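Local coordinates for ferulic acid decarboxylase 1 (Candida dubliniensis, PDB 4ZAD), which probably catalyses the reversible decarboxylation of aromatic acids such as ferulic, p-coumaric and cinnamic acid to their vinyl derivatives, with prenylated FMN as cofactor, at residues His128-Leu133 with Tyr312-Ile317; Val271-Leu276 with Val307-Tyr312; Ile355-Phe360 with Lys373-Glu378; Pro350-Ile355 with Lys387-Leu392. All blocks are in the same frame, centred on the assembly; numbering follows the deposited sequence.

In the fold
The four contacts form two pairs on opposite sides of the chain's centre. Contacts 1 and 2, with centres 12 Å apart, belong to the antiparallel sheet of the Rift-related domain and share Tyr312, at the end of strand 300-312, which pairs with both strand 270-277 and strand 131-134. Contacts 3 and 4, with centres 10 Å apart, share Ile355 in the C-terminal domain, where a short helix runs into an edge strand. Centres of contacts from different pairs are 46 to 51 Å apart. The side chains of His128 and Val271 are each about 10 Å from that of Trp175, which binds prenylated FMN; the side chain of Phe272 is about 14 Å from the bound cofactor. Contacts 3 and 4 lie away from the cofactor and metal sites.

Contact 1: His128-Leu133 with Tyr312-Ile317; sequences HKKHHL and YRDQAI
His128 rests its CB 4.1 Å from Arg313 N, while its imidazole leads off to hydrogen bonds with Ser311 OG (at ND1) and Pro265 O (at NE2). Lys130 has the length to reach the loop after strand 300-312: CG stands anti to the backbone N (chi1 -180°), the rest of the chain is extended, and NZ makes a 2.7 Å salt bridge to Asp314 OD2, met on its syn side. His131 forms an antiparallel hydrogen-bonded pair with Tyr312. The bond from Tyr312 N to His131 O is 3.0 Å long, whereas Tyr312 O receives two weak bonds, from His131 N and from ND1 in the plane of the imidazole. His131 CB lies over the phenol face, 3.7 Å from its centroid; the ring planes are 19° apart, but the displaced rings hardly overlap. At the imidazole edge CE1 comes within 2.9 Å of Asp314 OD1, an acidic neighbour that may favour a protonated histidine. Leu133 adds a greasy branch, CD1 3.9 Å from Tyr312 CE1. Tyr312 OH hydrogen-bonds to Asp63, and Arg313 forms a salt bridge with Glu269. Through the His131-Tyr312 pair, strand 131-134 borders the end of strand 300-312, with Arg10 of helix 9-19 packing against Arg313.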
loop_
_atom_site.group_PDB
_atom_site.type_symbol
_atom_site.label_atom_id
_atom_site.label_comp_id
_atom_site.label_asym_id
_atom_site.label_seq_id
_atom_site.Cartn_x
_atom_site.Cartn_y
_atom_site.Cartn_z
ATOM N N HIS A 128 -17.912 35.556 19.854
ATOM C CA HIS A 128 -16.561 35.751 20.380
ATOM C C HIS A 128 -16.325 37.195 20.812
ATOM O O HIS A 128 -15.332 37.490 21.512
ATOM C CB HIS A 128 -15.467 35.247 19.422
ATOM C CG HIS A 128 -15.317 36.050 18.178
ATOM N ND1 HIS A 128 -14.677 37.265 18.153
ATOM C CD2 HIS A 128 -15.701 35.796 16.903
ATOM C CE1 HIS A 128 -14.691 37.737 16.916
ATOM N NE2 HIS A 128 -15.310 36.865 16.140
ATOM N N LYS A 129 -17.243 38.092 20.432
ATOM C CA LYS A 129 -17.155 39.471 20.908
ATOM C C LYS A 129 -17.662 39.650 22.342
ATOM O O LYS A 129 -17.633 40.761 22.838
ATOM C CB LYS A 129 -17.898 40.426 19.985
ATOM C CG LYS A 129 -17.254 40.683 18.629
ATOM C CD LYS A 129 -15.778 41.043 18.706
ATOM C CE LYS A 129 -15.294 41.705 17.438
ATOM N NZ LYS A 129 -13.940 42.315 17.514
ATOM N N LYS A 130 -18.102 38.592 23.026
ATOM C CA LYS A 130 -18.573 38.763 24.396
ATOM C C LYS A 130 -17.434 39.103 25.424
ATOM O O LYS A 130 -17.644 39.924 26.322
ATOM C CB LYS A 130 -19.401 37.547 24.839
ATOM C CG LYS A 130 -19.960 37.640 26.289
ATOM C CD LYS A 130 -20.579 36.327 26.776
ATOM C CE LYS A 130 -21.638 36.550 27.855
ATOM N NZ LYS A 130 -22.429 35.295 28.131
ATOM N N HIS A 131 -16.263 38.469 25.293
ATOM C CA HIS A 131 -15.124 38.706 26.194
ATOM C C HIS A 131 -13.874 39.152 25.454
ATOM O O HIS A 131 -13.581 38.691 24.356
ATOM C CB HIS A 131 -14.739 37.452 27.000
ATOM C CG HIS A 131 -15.838 36.896 27.850
ATOM N ND1 HIS A 131 -16.562 35.780 27.489
ATOM C CD2 HIS A 131 -16.328 37.293 29.052
ATOM C CE1 HIS A 131 -17.468 35.530 28.418
ATOM N NE2 HIS A 131 -17.344 36.429 29.380
ATOM N N HIS A 132 -13.101 40.009 26.126
ATOM C CA HIS A 132 -11.898 40.640 25.571
ATOM C C HIS A 132 -10.728 40.570 26.538
ATOM O O HIS A 132 -10.921 40.647 27.743
ATOM C CB HIS A 132 -12.197 42.098 25.251
ATOM C CG HIS A 132 -13.135 42.267 24.102
ATOM N ND1 HIS A 132 -14.503 42.214 24.245
ATOM C CD2 HIS A 132 -12.904 42.443 22.782
ATOM C CE1 HIS A 132 -15.078 42.376 23.065
ATOM N NE2 HIS A 132 -14.128 42.532 22.160
ATOM N N LEU A 133 -9.526 40.411 25.988
ATOM C CA LEU A 133 -8.289 40.547 26.725
ATOM C C LEU A 133 -7.387 41.546 25.986
ATOM O O LEU A 133 -7.250 41.454 24.753
ATOM C CB LEU A 133 -7.580 39.205 26.835
ATOM C CG LEU A 133 -8.160 38.104 27.736
ATOM C CD1 LEU A 133 -7.531 36.755 27.374
ATOM C CD2 LEU A 133 -7.904 38.417 29.191
ATOM N N TYR A 312 -13.049 36.181 22.793
ATOM C CA TYR A 312 -13.440 34.772 22.927
ATOM C C TYR A 312 -14.808 34.611 23.579
ATOM O O TYR A 312 -15.222 35.425 24.398
ATOM C CB TYR A 312 -12.401 33.992 23.731
ATOM C CG TYR A 312 -12.261 34.472 25.146
ATOM C CD1 TYR A 312 -11.422 35.524 25.461
ATOM C CD2 TYR A 312 -12.967 33.879 26.175
ATOM C CE1 TYR A 312 -11.298 35.977 26.756
ATOM C CE2 TYR A 312 -12.841 34.338 27.499
ATOM C CZ TYR A 312 -12.012 35.384 27.762
ATOM O OH TYR A 312 -11.871 35.832 29.026
ATOM N N ARG A 313 -15.509 33.551 23.199
ATOM C CA ARG A 313 -16.863 33.326 23.681
ATOM C C ARG A 313 -16.855 32.569 24.999
ATOM O O ARG A 313 -15.816 32.165 25.475
ATOM C CB ARG A 313 -17.660 32.554 22.640
ATOM C CG ARG A 313 -17.266 31.093 22.504
ATOM C CD ARG A 313 -17.979 30.415 21.335
ATOM N NE ARG A 313 -19.429 30.620 21.353
ATOM C CZ ARG A 313 -20.222 30.355 20.331
ATOM N NH1 ARG A 313 -19.724 29.890 19.207
ATOM N NH2 ARG A 313 -21.511 30.574 20.416
ATOM N N ASP A 314 -18.028 32.393 25.594
ATOM C CA ASP A 314 -18.180 31.517 26.752
ATOM C C ASP A 314 -17.729 30.129 26.357
ATOM O O ASP A 314 -18.140 29.595 25.333
ATOM C CB ASP A 314 -19.652 31.382 27.155
ATOM C CG ASP A 314 -20.196 32.594 27.885
ATOM O OD1 ASP A 314 -19.404 33.357 28.481
ATOM O OD2 ASP A 314 -21.437 32.761 27.866
ATOM N N GLN A 315 -16.869 29.554 27.164
ATOM C CA GLN A 315 -16.589 28.139 27.116
ATOM C C GLN A 315 -15.988 27.764 25.770
ATOM O O GLN A 315 -16.503 26.890 25.069
ATOM C CB GLN A 315 -17.865 27.327 27.429
ATOM C CG GLN A 315 -18.525 27.678 28.754
ATOM C CD GLN A 315 -19.306 26.498 29.324
ATOM O OE1 GLN A 315 -20.257 26.002 28.701
ATOM N NE2 GLN A 315 -18.909 26.042 30.507
ATOM N N ALA A 316 -14.893 28.432 25.431
ATOM C CA ALA A 316 -14.360 28.381 24.077
ATOM C C ALA A 316 -13.824 26.989 23.788
ATOM O O ALA A 316 -13.281 26.314 24.674
ATOM C CB ALA A 316 -13.271 29.464 23.852
ATOM N N ILE A 317 -14.008 26.549 22.548
ATOM C CA ILE A 317 -13.486 25.249 22.128
ATOM C C ILE A 317 -12.416 25.454 21.057
ATOM O O ILE A 317 -12.626 26.136 20.059
ATOM C CB ILE A 317 -14.595 24.297 21.608
ATOM C CG1 ILE A 317 -15.673 24.099 22.683
ATOM C CG2 ILE A 317 -14.009 22.957 21.227
ATOM C CD1 ILE A 317 -17.040 23.687 22.095
#

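Contact 2: Val271-Leu276 with Val307-Tyr312; sequences VFEGYL and VNHISY
Ile310 lies alongside Phe272, the two side chains pointing the same way from a non-hydrogen-bonded pair of antiparallel strands. Its CB sits 3.8 Å from Val271 O, an oxygen that also receives the backbone bond of Ser311 N. At the branch, CG2 meets both that carbonyl and Phe272 CE1, while CG1, anti to the carbonyl carbon (chi1 -68°), touches Phe272 CD1 at 3.6 Å. The tip, CD1, rests over the face of the phenyl ring, 4.0 Å from its centroid and offset toward the rim near CE1 and CZ, in a CH-pi contact. A branched aliphatic chain suits this place because its successive carbons follow the flat ring, and Val307 CG2 adds a methyl obliquely. Beyond this pair the register slips by one residue: Asn308 and His309 both face Glu273 in a classic beta bulge. Glu273 O is gripped by two amides, Asn308 N at 2.8 Å and His309 N at 3.1 Å. Bulges are common irregularities of antiparallel sheets such as this one in the Rift-related domain, and Gly274, without a side chain, fits the close approach that follows, its CA 4.3 Å from Val307 CA. On the face opposite Phe272, Glu273 runs beside His309, OE1 lying 3.7 Å from His309 CB; the Glu273 carboxylate is held by Thr259 OG1 and Glu258 N. Past the bulge, Asn308 OD1 approaches the Tyr275 ring obliquely, 3.5 Å from CD2.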
loop_
_atom_site.group_PDB
_atom_site.type_symbol
_atom_site.label_atom_id
_atom_site.label_comp_id
_atom_site.label_asym_id
_atom_site.label_seq_id
_atom_site.Cartn_x
_atom_site.Cartn_y
_atom_site.Cartn_z
ATOM N N VAL A 271 -10.576 34.718 18.715
ATOM C CA VAL A 271 -9.843 35.486 17.723
ATOM C C VAL A 271 -8.667 36.151 18.400
ATOM O O VAL A 271 -8.802 36.715 19.464
ATOM C CB VAL A 271 -10.727 36.562 17.010
ATOM C CG1 VAL A 271 -9.880 37.404 16.048
ATOM C CG2 VAL A 271 -11.878 35.899 16.248
ATOM N N PHE A 272 -7.503 36.040 17.783
ATOM C CA PHE A 272 -6.268 36.615 18.273
ATOM C C PHE A 272 -5.950 37.711 17.251
ATOM O O PHE A 272 -6.040 37.462 16.058
ATOM C CB PHE A 272 -5.151 35.573 18.219
ATOM C CG PHE A 272 -5.134 34.568 19.356
ATOM C CD1 PHE A 272 -6.252 34.278 20.124
ATOM C CD2 PHE A 272 -3.984 33.862 19.618
ATOM C CE1 PHE A 272 -6.203 33.339 21.159
ATOM C CE2 PHE A 272 -3.941 32.900 20.666
ATOM C CZ PHE A 272 -5.051 32.656 21.420
ATOM N N GLU A 273 -5.588 38.907 17.702
ATOM C CA GLU A 273 -5.279 40.023 16.800
ATOM C C GLU A 273 -3.900 40.531 17.061
ATOM O O GLU A 273 -3.538 40.672 18.216
ATOM C CB GLU A 273 -6.238 41.196 17.044
ATOM C CG GLU A 273 -7.722 40.817 16.988
ATOM C CD GLU A 273 -8.611 41.989 17.301
ATOM O OE1 GLU A 273 -8.090 43.116 17.452
ATOM O OE2 GLU A 273 -9.838 41.801 17.374
ATOM N N GLY A 274 -3.137 40.865 16.020
ATOM C CA GLY A 274 -1.832 41.505 16.263
ATOM C C GLY A 274 -1.052 42.011 15.062
ATOM O O GLY A 274 -1.624 42.521 14.139
ATOM N N TYR A 275 0.268 41.887 15.108
ATOM C CA TYR A 275 1.146 42.264 14.007
ATOM C C TYR A 275 2.097 41.127 13.713
ATOM O O TYR A 275 2.854 40.690 14.603
ATOM C CB TYR A 275 1.974 43.511 14.358
ATOM C CG TYR A 275 1.188 44.796 14.374
ATOM C CD1 TYR A 275 0.586 45.298 13.205
ATOM C CD2 TYR A 275 1.024 45.518 15.556
ATOM C CE1 TYR A 275 -0.161 46.496 13.233
ATOM C CE2 TYR A 275 0.286 46.698 15.588
ATOM C CZ TYR A 275 -0.292 47.180 14.435
ATOM O OH TYR A 275 -0.996 48.361 14.492
ATOM N N LEU A 276 2.071 40.650 12.474
ATOM C CA LEU A 276 3.109 39.724 11.995
ATOM C C LEU A 276 4.352 40.563 11.738
ATOM O O LEU A 276 4.307 41.560 10.996
ATOM C CB LEU A 276 2.692 38.962 10.712
ATOM C CG LEU A 276 3.852 38.261 9.983
ATOM C CD1 LEU A 276 4.590 37.258 10.938
ATOM C CD2 LEU A 276 3.462 37.591 8.682
ATOM N N VAL A 307 0.835 39.166 19.331
ATOM C CA VAL A 307 -0.615 39.240 19.647
ATOM C C VAL A 307 -0.880 40.418 20.592
ATOM O O VAL A 307 -0.307 40.466 21.663
ATOM C CB VAL A 307 -1.061 37.916 20.341
ATOM C CG1 VAL A 307 -2.528 37.933 20.737
ATOM C CG2 VAL A 307 -0.741 36.731 19.452
ATOM N N ASN A 308 -1.726 41.362 20.185
ATOM C CA ASN A 308 -2.121 42.505 20.999
ATOM C C ASN A 308 -3.510 42.354 21.624
ATOM O O ASN A 308 -3.849 43.089 22.525
ATOM C CB ASN A 308 -2.163 43.818 20.166
ATOM C CG ASN A 308 -0.816 44.194 19.476
ATOM O OD1 ASN A 308 -0.840 44.858 18.410
ATOM N ND2 ASN A 308 0.335 43.799 20.066
ATOM N N HIS A 309 -4.344 41.453 21.133
ATOM C CA HIS A 309 -5.738 41.387 21.573
ATOM C C HIS A 309 -6.220 39.965 21.457
ATOM O O HIS A 309 -5.596 39.179 20.771
ATOM C CB HIS A 309 -6.641 42.310 20.725
ATOM C CG HIS A 309 -7.977 42.583 21.343
ATOM N ND1 HIS A 309 -8.158 43.493 22.368
ATOM C CD2 HIS A 309 -9.198 42.051 21.094
ATOM C CE1 HIS A 309 -9.438 43.524 22.700
ATOM N NE2 HIS A 309 -10.091 42.656 21.944
ATOM N N ILE A 310 -7.296 39.638 22.168
ATOM C CA ILE A 310 -7.963 38.351 22.053
ATOM C C ILE A 310 -9.414 38.569 22.443
ATOM O O ILE A 310 -9.722 39.226 23.449
ATOM C CB ILE A 310 -7.404 37.265 22.994
ATOM C CG1 ILE A 310 -5.983 36.851 22.610
ATOM C CG2 ILE A 310 -8.331 36.000 23.020
ATOM C CD1 ILE A 310 -5.346 35.893 23.641
ATOM N N SER A 311 -10.307 38.033 21.626
ATOM C CA SER A 311 -11.723 38.044 21.922
ATOM C C SER A 311 -12.113 36.570 21.930
ATOM O O SER A 311 -11.531 35.795 21.201
ATOM C CB SER A 311 -12.488 38.876 20.877
ATOM O OG SER A 311 -12.498 38.265 19.592
ATOM N N TYR A 312 -13.049 36.181 22.793
ATOM C CA TYR A 312 -13.440 34.772 22.927
ATOM C C TYR A 312 -14.808 34.611 23.579
ATOM O O TYR A 312 -15.222 35.425 24.398
ATOM C CB TYR A 312 -12.401 33.992 23.731
ATOM C CG TYR A 312 -12.261 34.472 25.146
ATOM C CD1 TYR A 312 -11.422 35.524 25.461
ATOM C CD2 TYR A 312 -12.967 33.879 26.175
ATOM C CE1 TYR A 312 -11.298 35.977 26.756
ATOM C CE2 TYR A 312 -12.841 34.338 27.499
ATOM C CZ TYR A 312 -12.012 35.384 27.762
ATOM O OH TYR A 312 -11.871 35.832 29.026
#

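Contact 3: Ile355-Phe360 with Lys373-Glu378; sequences IVEDVF and KINTHE
This is the open end of a beta hairpin, where strand 356-360 pairs antiparallel with strand 369-374 and Val356 stands opposite Ile374 in a non-hydrogen-bonded pair. Two backbone bonds flank that pair, Asn375 N to Ile355 O at 2.8 Å and Glu357 N to Lys373 O at 2.7 Å, and Lys373 N to Asp358 O follows. Beta-branched side chains suit the strands: Val356 CG2 meets Ile374 CD1 at 4.0 Å. Glu357 reaches across to two residues of the partner segment. OE2 takes a weak bond from Asn375 ND2, the carboxylate and amide planes standing 65° apart, while OE1 makes a long salt bridge of 4.0 Å with Lys373 NZ. Asn375 is the N-cap of the helix that begins next; its CG is anti to the backbone N (chi1 -175°), and OD1 accepts an almost straight 2.9 Å bond from Glu378 N. Asparagine is apt here, since its amide caps with the oxygen and donates with the nitrogen. Ile355 CG2 packs 4.0 Å from Glu378 CB. Strand 356-360 is one of the two outermost strands of its sheet within this chain: strand 412-417 flanks strand 369-374 on its far side, and Ile346 of helix 334-347 packs on Val356.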
loop_
_atom_site.group_PDB
_atom_site.type_symbol
_atom_site.label_atom_id
_atom_site.label_comp_id
_atom_site.label_asym_id
_atom_site.label_seq_id
_atom_site.Cartn_x
_atom_site.Cartn_y
_atom_site.Cartn_z
ATOM N N ILE A 355 -9.006 13.736 -21.117
ATOM C CA ILE A 355 -8.543 12.409 -20.705
ATOM C C ILE A 355 -8.505 12.146 -19.214
ATOM O O ILE A 355 -8.526 10.994 -18.821
ATOM C CB ILE A 355 -7.105 12.108 -21.212
ATOM C CG1 ILE A 355 -6.106 13.133 -20.677
ATOM C CG2 ILE A 355 -7.067 11.999 -22.742
ATOM C CD1 ILE A 355 -4.692 12.869 -21.113
ATOM N N VAL A 356 -8.428 13.186 -18.383
ATOM C CA VAL A 356 -8.282 12.983 -16.938
ATOM C C VAL A 356 -9.620 12.885 -16.274
ATOM O O VAL A 356 -10.357 13.873 -16.210
ATOM C CB VAL A 356 -7.526 14.119 -16.237
ATOM C CG1 VAL A 356 -7.588 13.920 -14.693
ATOM C CG2 VAL A 356 -6.109 14.209 -16.725
ATOM N N GLU A 357 -9.915 11.722 -15.702
ATOM C CA GLU A 357 -11.214 11.502 -15.062
ATOM C C GLU A 357 -11.284 11.978 -13.628
ATOM O O GLU A 357 -12.340 12.401 -13.164
ATOM C CB GLU A 357 -11.582 10.030 -15.108
ATOM C CG GLU A 357 -12.257 9.640 -16.433
ATOM C CD GLU A 357 -12.587 8.148 -16.513
ATOM O OE1 GLU A 357 -13.022 7.572 -15.484
ATOM O OE2 GLU A 357 -12.405 7.555 -17.605
ATOM N N ASP A 358 -10.161 11.891 -12.921
ATOM C CA ASP A 358 -10.102 12.109 -11.471
ATOM C C ASP A 358 -8.645 12.132 -11.050
ATOM O O ASP A 358 -7.792 11.577 -11.736
ATOM C CB ASP A 358 -10.832 10.993 -10.723
ATOM C CG ASP A 358 -12.282 11.330 -10.388
ATOM O OD1 ASP A 358 -12.656 12.525 -10.289
ATOM O OD2 ASP A 358 -13.058 10.374 -10.203
ATOM N N VAL A 359 -8.355 12.825 -9.955
ATOM C CA VAL A 359 -7.052 12.768 -9.325
ATOM C C VAL A 359 -7.263 12.661 -7.826
ATOM O O VAL A 359 -8.239 13.184 -7.295
ATOM C CB VAL A 359 -6.151 13.997 -9.662
ATOM C CG1 VAL A 359 -6.236 14.340 -11.144
ATOM C CG2 VAL A 359 -6.483 15.200 -8.801
ATOM N N PHE A 360 -6.356 11.976 -7.139
ATOM C CA PHE A 360 -6.469 11.834 -5.717
ATOM C C PHE A 360 -5.134 11.527 -5.153
ATOM O O PHE A 360 -4.323 10.890 -5.819
ATOM C CB PHE A 360 -7.411 10.703 -5.379
ATOM C CG PHE A 360 -7.571 10.472 -3.913
ATOM C CD1 PHE A 360 -8.082 11.458 -3.120
ATOM C CD2 PHE A 360 -7.202 9.273 -3.347
ATOM C CE1 PHE A 360 -8.259 11.258 -1.773
ATOM C CE2 PHE A 360 -7.323 9.069 -2.008
ATOM C CZ PHE A 360 -7.861 10.073 -1.204
ATOM N N LYS A 373 -6.199 9.479 -12.878
ATOM C CA LYS A 373 -6.952 8.445 -13.579
ATOM C C LYS A 373 -7.333 8.878 -15.010
ATOM O O LYS A 373 -8.102 9.811 -15.190
ATOM C CB LYS A 373 -8.201 8.114 -12.788
ATOM C CG LYS A 373 -9.048 7.012 -13.399
ATOM C CD LYS A 373 -10.223 6.635 -12.489
ATOM C CE LYS A 373 -11.057 5.520 -13.116
ATOM N NZ LYS A 373 -12.284 5.243 -12.348
ATOM N N ILE A 374 -6.784 8.184 -16.001
ATOM C CA ILE A 374 -6.890 8.483 -17.437
ATOM C C ILE A 374 -7.899 7.572 -18.116
ATOM O O ILE A 374 -7.831 6.362 -17.988
ATOM C CB ILE A 374 -5.515 8.218 -18.150
ATOM C CG1 ILE A 374 -4.388 9.054 -17.511
ATOM C CG2 ILE A 374 -5.605 8.423 -19.625
ATOM C CD1 ILE A 374 -4.695 10.538 -17.341
ATOM N N ASN A 375 -8.842 8.178 -18.827
ATOM C CA ASN A 375 -9.715 7.513 -19.777
ATOM C C ASN A 375 -8.922 7.050 -21.012
ATOM O O ASN A 375 -8.585 7.859 -21.875
ATOM C CB ASN A 375 -10.782 8.511 -20.195
ATOM C CG ASN A 375 -11.843 7.902 -21.113
ATOM O OD1 ASN A 375 -11.536 7.371 -22.194
ATOM N ND2 ASN A 375 -13.099 7.978 -20.680
ATOM N N THR A 376 -8.619 5.760 -21.108
ATOM C CA THR A 376 -7.819 5.240 -22.246
ATOM C C THR A 376 -8.441 5.459 -23.643
ATOM O O THR A 376 -7.714 5.691 -24.590
ATOM C CB THR A 376 -7.451 3.735 -22.066
ATOM O OG1 THR A 376 -8.626 2.957 -21.844
ATOM C CG2 THR A 376 -6.560 3.571 -20.874
ATOM N N HIS A 377 -9.771 5.386 -23.761
ATOM C CA HIS A 377 -10.460 5.604 -25.034
ATOM C C HIS A 377 -10.160 6.973 -25.618
ATOM O O HIS A 377 -9.805 7.104 -26.793
ATOM C CB HIS A 377 -11.985 5.456 -24.882
ATOM C CG HIS A 377 -12.440 4.036 -24.824
ATOM N ND1 HIS A 377 -12.683 3.286 -25.961
ATOM C CD2 HIS A 377 -12.644 3.207 -23.767
ATOM C CE1 HIS A 377 -13.045 2.064 -25.602
ATOM N NE2 HIS A 377 -13.020 1.988 -24.278
ATOM N N GLU A 378 -10.307 7.994 -24.793
ATOM C CA GLU A 378 -9.933 9.328 -25.200
ATOM C C GLU A 378 -8.437 9.447 -25.316
ATOM O O GLU A 378 -7.980 10.334 -26.010
ATOM C CB GLU A 378 -10.436 10.362 -24.196
ATOM C CG GLU A 378 -11.921 10.445 -24.110
ATOM C CD GLU A 378 -12.556 10.952 -25.379
ATOM O OE1 GLU A 378 -12.002 11.887 -26.014
ATOM O OE2 GLU A 378 -13.637 10.433 -25.709
#

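Contact 4: Pro350-Ile355 with Lys387-Leu392; sequences PVLSKI and KELSNL
Ile355 and Leu389 meet tip to tip, their CD1 methyls 3.8 Å apart. Ile355 extends this far because its CD1 is anti to CA (chi2 179°), carrying the methyl outward from the branch at CB. Next to them Leu352 and Leu392 meet differently: the two side chains pass one another pointing opposite ways, Leu352 CD1 coming to 3.7 Å from Leu392 CD2. Val351 CG1 touches the same Leu392 CD2 at 3.9 Å, its side chain crossing that of Leu392 at a slant, so that this one methyl is touched by two residues. Leu352 CD1 also lies 4.4 Å from Leu389 CD1 and so links the two pairs. The contact joins helix 386-399 of the C-terminal domain to the short, weakly bonded helix 352-355, with no hydrogen bond across it. Three-residue spacing explains who takes part: Leu389 and Leu392 share one face of their helix, as Leu352 and Ile355 do on theirs. Aliphatic residues suit such a seam, since only methyl groups cross it and the backbones stay apart, the nearest CA atoms, those of Leu352 and Leu392, being 8.7 Å from each other. Leu382, in the loop between helices 376-381 and 386-399, packs on Val351 and Ile355, while Leu379 and Phe481 touch Leu389.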
loop_
_atom_site.group_PDB
_atom_site.type_symbol
_atom_site.label_atom_id
_atom_site.label_comp_id
_atom_site.label_asym_id
_atom_site.label_seq_id
_atom_site.Cartn_x
_atom_site.Cartn_y
_atom_site.Cartn_z
ATOM N N PRO A 350 -7.028 22.462 -21.991
ATOM C CA PRO A 350 -7.687 22.001 -23.231
ATOM C C PRO A 350 -7.404 20.545 -23.615
ATOM O O PRO A 350 -8.249 19.926 -24.220
ATOM C CB PRO A 350 -7.191 22.989 -24.317
ATOM C CG PRO A 350 -6.027 23.718 -23.723
ATOM C CD PRO A 350 -6.237 23.692 -22.208
ATOM N N VAL A 351 -6.242 20.018 -23.260
ATOM C CA VAL A 351 -5.894 18.619 -23.568
ATOM C C VAL A 351 -6.228 17.666 -22.413
ATOM O O VAL A 351 -6.933 16.656 -22.594
ATOM C CB VAL A 351 -4.391 18.489 -23.866
ATOM C CG1 VAL A 351 -4.019 17.037 -24.038
ATOM C CG2 VAL A 351 -4.007 19.309 -25.114
ATOM N N LEU A 352 -5.700 18.012 -21.237
ATOM C CA LEU A 352 -5.801 17.206 -20.008
ATOM C C LEU A 352 -7.256 17.030 -19.532
ATOM O O LEU A 352 -7.598 16.003 -18.970
ATOM C CB LEU A 352 -4.886 17.812 -18.896
ATOM C CG LEU A 352 -3.495 17.201 -18.666
ATOM C CD1 LEU A 352 -3.003 16.591 -19.927
ATOM C CD2 LEU A 352 -2.434 18.180 -18.105
ATOM N N SER A 353 -8.121 17.989 -19.841
ATOM C CA SER A 353 -9.550 17.847 -19.537
ATOM C C SER A 353 -10.285 16.818 -20.346
ATOM O O SER A 353 -11.358 16.414 -19.945
ATOM C CB SER A 353 -10.294 19.163 -19.685
ATOM O OG SER A 353 -10.215 19.682 -21.016
ATOM N N LYS A 354 -9.737 16.393 -21.477
ATOM C CA LYS A 354 -10.383 15.362 -22.307
ATOM C C LYS A 354 -10.151 13.941 -21.780
ATOM O O LYS A 354 -10.978 13.044 -22.011
ATOM C CB LYS A 354 -9.857 15.414 -23.756
ATOM C CG LYS A 354 -10.151 16.691 -24.582
ATOM C CD LYS A 354 -9.801 16.431 -26.077
ATOM C CE LYS A 354 -8.937 17.522 -26.771
ATOM N NZ LYS A 354 -7.853 16.927 -27.670
ATOM N N ILE A 355 -9.006 13.736 -21.117
ATOM C CA ILE A 355 -8.543 12.409 -20.705
ATOM C C ILE A 355 -8.505 12.146 -19.214
ATOM O O ILE A 355 -8.526 10.994 -18.821
ATOM C CB ILE A 355 -7.105 12.108 -21.212
ATOM C CG1 ILE A 355 -6.106 13.133 -20.677
ATOM C CG2 ILE A 355 -7.067 11.999 -22.742
ATOM C CD1 ILE A 355 -4.692 12.869 -21.113
ATOM N N LYS A 387 6.214 9.119 -22.702
ATOM C CA LYS A 387 7.109 10.250 -22.438
ATOM C C LYS A 387 6.422 11.573 -22.691
ATOM O O LYS A 387 6.512 12.481 -21.887
ATOM C CB LYS A 387 8.415 10.201 -23.262
ATOM C CG LYS A 387 9.446 9.165 -22.829
ATOM C CD LYS A 387 10.235 9.583 -21.578
ATOM C CE LYS A 387 11.423 8.643 -21.302
ATOM N NZ LYS A 387 11.061 7.253 -20.828
ATOM N N GLU A 388 5.741 11.687 -23.817
ATOM C CA GLU A 388 5.126 12.954 -24.175
ATOM C C GLU A 388 3.925 13.326 -23.281
ATOM O O GLU A 388 3.750 14.513 -22.943
ATOM C CB GLU A 388 4.789 12.965 -25.664
ATOM C CG GLU A 388 6.080 13.266 -26.527
ATOM C CD GLU A 388 6.205 12.394 -27.786
ATOM O OE1 GLU A 388 7.233 11.655 -27.920
ATOM O OE2 GLU A 388 5.263 12.463 -28.619
ATOM N N LEU A 389 3.126 12.337 -22.866
ATOM C CA LEU A 389 2.066 12.638 -21.926
ATOM C C LEU A 389 2.674 13.009 -20.569
ATOM O O LEU A 389 2.185 13.894 -19.896
ATOM C CB LEU A 389 1.051 11.500 -21.828
ATOM C CG LEU A 389 -0.096 11.655 -20.832
ATOM C CD1 LEU A 389 -0.904 12.864 -21.106
ATOM C CD2 LEU A 389 -0.972 10.447 -20.941
ATOM N N SER A 390 3.769 12.370 -20.202
ATOM C CA SER A 390 4.407 12.650 -18.929
ATOM C C SER A 390 5.089 13.999 -18.886
ATOM O O SER A 390 5.137 14.635 -17.845
ATOM C CB SER A 390 5.421 11.572 -18.590
ATOM O OG SER A 390 4.759 10.345 -18.543
ATOM N N ASN A 391 5.675 14.398 -20.001
ATOM C CA ASN A 391 6.258 15.737 -20.148
ATOM C C ASN A 391 5.165 16.810 -20.027
ATOM O O ASN A 391 5.339 17.812 -19.291
ATOM C CB ASN A 391 6.936 15.844 -21.509
ATOM C CG ASN A 391 7.986 16.912 -21.568
ATOM O OD1 ASN A 391 7.885 17.974 -20.940
ATOM N ND2 ASN A 391 9.007 16.645 -22.367
ATOM N N LEU A 392 4.032 16.586 -20.701
ATOM C CA LEU A 392 2.911 17.505 -20.579
ATOM C C LEU A 392 2.369 17.601 -19.165
ATOM O O LEU A 392 2.126 18.701 -18.694
ATOM C CB LEU A 392 1.740 17.106 -21.476
ATOM C CG LEU A 392 0.704 18.222 -21.612
ATOM C CD1 LEU A 392 1.410 19.396 -22.273
ATOM C CD2 LEU A 392 -0.519 17.815 -22.442
#